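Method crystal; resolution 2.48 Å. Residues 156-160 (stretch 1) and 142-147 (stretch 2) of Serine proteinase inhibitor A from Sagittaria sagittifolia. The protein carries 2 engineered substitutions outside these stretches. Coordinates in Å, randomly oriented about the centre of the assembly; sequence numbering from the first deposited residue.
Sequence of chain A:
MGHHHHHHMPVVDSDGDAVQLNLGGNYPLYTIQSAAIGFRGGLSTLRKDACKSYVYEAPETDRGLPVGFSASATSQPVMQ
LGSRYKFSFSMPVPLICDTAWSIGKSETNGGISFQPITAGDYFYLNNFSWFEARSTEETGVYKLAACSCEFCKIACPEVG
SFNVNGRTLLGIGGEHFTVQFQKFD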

ATOM      1  N   CYS A 156       1.287  15.771   1.209  1.00 24.59           N
ATOM      2  CA  CYS A 156       0.067  15.003   1.413  1.00 25.55           C
ATOM      3  C   CYS A 156      -0.969  15.739   2.271  1.00 25.63           C
ATOM      4  O   CYS A 156      -0.596  16.563   3.126  1.00 25.76           O
ATOM      5  CB  CYS A 156       0.425  13.647   2.037  1.00 25.22           C
ATOM      6  SG  CYS A 156       1.645  12.832   1.052  1.00 26.65           S
ATOM      7  N   PRO A 157      -2.269  15.451   2.037  1.00 25.99           N
ATOM      8  CA  PRO A 157      -3.318  16.015   2.891  1.00 26.24           C
ATOM      9  C   PRO A 157      -3.236  15.398   4.270  1.00 26.91           C
ATOM     10  O   PRO A 157      -2.996  14.196   4.408  1.00 26.99           O
ATOM     11  CB  PRO A 157      -4.627  15.575   2.221  1.00 25.91           C
ATOM     12  CG  PRO A 157      -4.252  14.723   1.081  1.00 25.97           C
ATOM     13  CD  PRO A 157      -2.799  14.512   1.030  1.00 25.43           C
ATOM     14  N   GLU A 158      -3.438  16.230   5.279  1.00 27.63           N
ATOM     15  CA  GLU A 158      -3.579  15.782   6.653  1.00 28.18           C
ATOM     16  C   GLU A 158      -4.805  14.883   6.876  1.00 27.68           C
ATOM     17  O   GLU A 158      -5.815  15.005   6.172  1.00 28.12           O
ATOM     18  CB  GLU A 158      -3.718  17.021   7.519  1.00 28.52           C
ATOM     19  CG  GLU A 158      -3.588  16.765   8.994  1.00 30.98           C
ATOM     20  CD  GLU A 158      -3.177  18.023   9.731  1.00 34.47           C
ATOM     21  OE1 GLU A 158      -2.500  18.875   9.096  1.00 33.88           O
ATOM     22  OE2 GLU A 158      -3.541  18.154  10.928  1.00 34.76           O
ATOM     23  N   VAL A 159      -4.700  13.987   7.861  1.00 26.95           N
ATOM     24  CA  VAL A 159      -5.816  13.184   8.353  1.00 25.56           C
ATOM     25  C   VAL A 159      -6.412  13.828   9.600  1.00 25.89           C
ATOM     26  O   VAL A 159      -5.685  14.219  10.522  1.00 26.28           O
ATOM     27  CB  VAL A 159      -5.347  11.780   8.683  1.00 25.51           C
ATOM     28  CG1 VAL A 159      -6.340  11.070   9.580  1.00 25.39           C
ATOM     29  CG2 VAL A 159      -5.103  10.984   7.396  1.00 23.84           C
ATOM     30  N   GLY A 160      -7.736  13.956   9.622  1.00 25.72           N
ATOM     31  CA  GLY A 160      -8.462  14.464  10.791  1.00 24.98           C
ATOM     32  C   GLY A 160      -9.666  13.611  11.166  1.00 24.42           C
ATOM     33  O   GLY A 160      -9.905  12.559  10.573  1.00 24.25           O
TER
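Stretch 2 142-147: YKLAAC

Stretch 2 (142-147) lies on stretch 1 (156-160) as an extended β strand beside a segment that is loop through E158 and becomes strand at V159. The two run roughly antiparallel, their end-to-end directions 130° apart, so that K143 lies near E158 and C147 reaches C156. The join is a single β bridge between E158 and A145, with CA of E158 4.2 Å from CA of A145. Two nearly straight hydrogen bonds frame it: V159 N donates to L144 O at 2.8 Å, and A146 N donates to P157 O at 3.0 Å. Because P157 has no amide hydrogen, its backbone can offer only the carbonyl, and that oxygen also receives a CA-H...O contact, with A145 CA 3.4 Å from P157 O. Next to the V159 N bond, a water bridges the two backbones, accepting from L144 N (2.8 Å to the water oxygen) and donating to V159 O (2.7 Å from the water oxygen).

The side chains fill the spaces along this backbone seam. V159 points toward stretch 2 and settles between L144 and A146: its CB is 4.1 Å from L144 CB, and its CG2 is 4.0 Å from A146 CB. C156 also points toward stretch 2; its CB packs 4.1 Å from A145 CB and comes within 3.2 Å of A146 O. Its sulfur closes the far end covalently, with C156 SG 2.0 Å from C147 SG in a disulfide of chi3 115°, both cysteines in the m rotamer. At the other end, E158 starts away from stretch 2, but its end comes nearer, with E158 OE2 4.6 Å from K143 NZ, opposite charges beyond salt-bridge range; OE2 is modelled too close to a neighbour, so this distance is approximate. Y142 and G160 make no contact across the pair.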

ATOM      1  N   TYR A 142       1.777  13.366  17.256  1.00 27.98           N
ATOM      2  CA  TYR A 142       1.891  13.552  15.817  1.00 28.32           C
ATOM      3  C   TYR A 142       0.580  13.767  15.099  1.00 29.01           C
ATOM      4  O   TYR A 142      -0.475  13.397  15.588  1.00 29.28           O
ATOM      5  CB  TYR A 142       2.634  12.364  15.184  1.00 27.69           C
ATOM      6  CG  TYR A 142       3.963  12.080  15.846  1.00 27.29           C
ATOM      7  CD1 TYR A 142       5.119  12.773  15.469  1.00 24.26           C
ATOM      8  CD2 TYR A 142       4.060  11.129  16.871  1.00 25.96           C
ATOM      9  CE1 TYR A 142       6.338  12.523  16.080  1.00 23.96           C
ATOM     10  CE2 TYR A 142       5.268  10.877  17.498  1.00 25.72           C
ATOM     11  CZ  TYR A 142       6.415  11.577  17.099  1.00 25.75           C
ATOM     12  OH  TYR A 142       7.626  11.317  17.723  1.00 23.79           O
ATOM     13  N   LYS A 143       0.678  14.373  13.923  1.00 30.01           N
ATOM     14  CA  LYS A 143      -0.421  14.451  12.985  1.00 30.82           C
ATOM     15  C   LYS A 143      -0.151  13.417  11.904  1.00 30.76           C
ATOM     16  O   LYS A 143       0.995  13.283  11.462  1.00 30.99           O
ATOM     17  CB  LYS A 143      -0.502  15.866  12.383  1.00 31.35           C
ATOM     18  CG  LYS A 143      -1.412  16.815  13.180  1.00 33.80           C
ATOM     19  CD  LYS A 143      -1.300  18.275  12.752  1.00 37.28           C
ATOM     20  CE  LYS A 143      -0.437  19.077  13.701  1.00 39.86           C
ATOM     21  NZ  LYS A 143      -0.980  20.463  13.957  1.00 42.45           N
ATOM     22  N   LEU A 144      -1.180  12.676  11.492  1.00 30.04           N
ATOM     23  CA  LEU A 144      -1.024  11.772  10.363  1.00 29.47           C
ATOM     24  C   LEU A 144      -1.346  12.480   9.045  1.00 29.07           C
ATOM     25  O   LEU A 144      -2.183  13.381   9.001  1.00 29.07           O
ATOM     26  CB  LEU A 144      -1.895  10.522  10.519  1.00 29.32           C
ATOM     27  CG  LEU A 144      -1.723   9.731  11.817  1.00 30.82           C
ATOM     28  CD1 LEU A 144      -2.785   8.616  11.931  1.00 29.20           C
ATOM     29  CD2 LEU A 144      -0.284   9.194  11.989  1.00 30.31           C
ATOM     30  N   ALA A 145      -0.679  12.054   7.976  1.00 28.20           N
ATOM     31  CA  ALA A 145      -0.977  12.515   6.620  1.00 27.28           C
ATOM     32  C   ALA A 145      -1.062  11.314   5.686  1.00 26.86           C
ATOM     33  O   ALA A 145      -0.431  10.284   5.912  1.00 26.31           O
ATOM     34  CB  ALA A 145       0.065  13.498   6.147  1.00 26.94           C
ATOM     35  N   ALA A 146      -1.874  11.441   4.653  1.00 26.91           N
ATOM     36  CA  ALA A 146      -2.206  10.311   3.792  1.00 27.07           C
ATOM     37  C   ALA A 146      -1.682  10.593   2.397  1.00 27.09           C
ATOM     38  O   ALA A 146      -2.021  11.616   1.821  1.00 27.41           O
ATOM     39  CB  ALA A 146      -3.714  10.082   3.771  1.00 26.06           C
ATOM     40  N   CYS A 147      -0.853   9.697   1.867  1.00 27.52           N
ATOM     41  CA  CYS A 147      -0.208   9.886   0.553  1.00 27.87           C
ATOM     42  C   CYS A 147      -0.511   8.759  -0.402  1.00 27.75           C
ATOM     43  O   CYS A 147      -0.770   7.631   0.010  1.00 27.34           O
ATOM     44  CB  CYS A 147       1.298   9.927   0.701  1.00 27.73           C
ATOM     45  SG  CYS A 147       1.884  11.039   1.946  1.00 29.81           S
TER
HETATM   46  O   HOH W   1      -3.794  13.276  12.162  1.00 26.70           O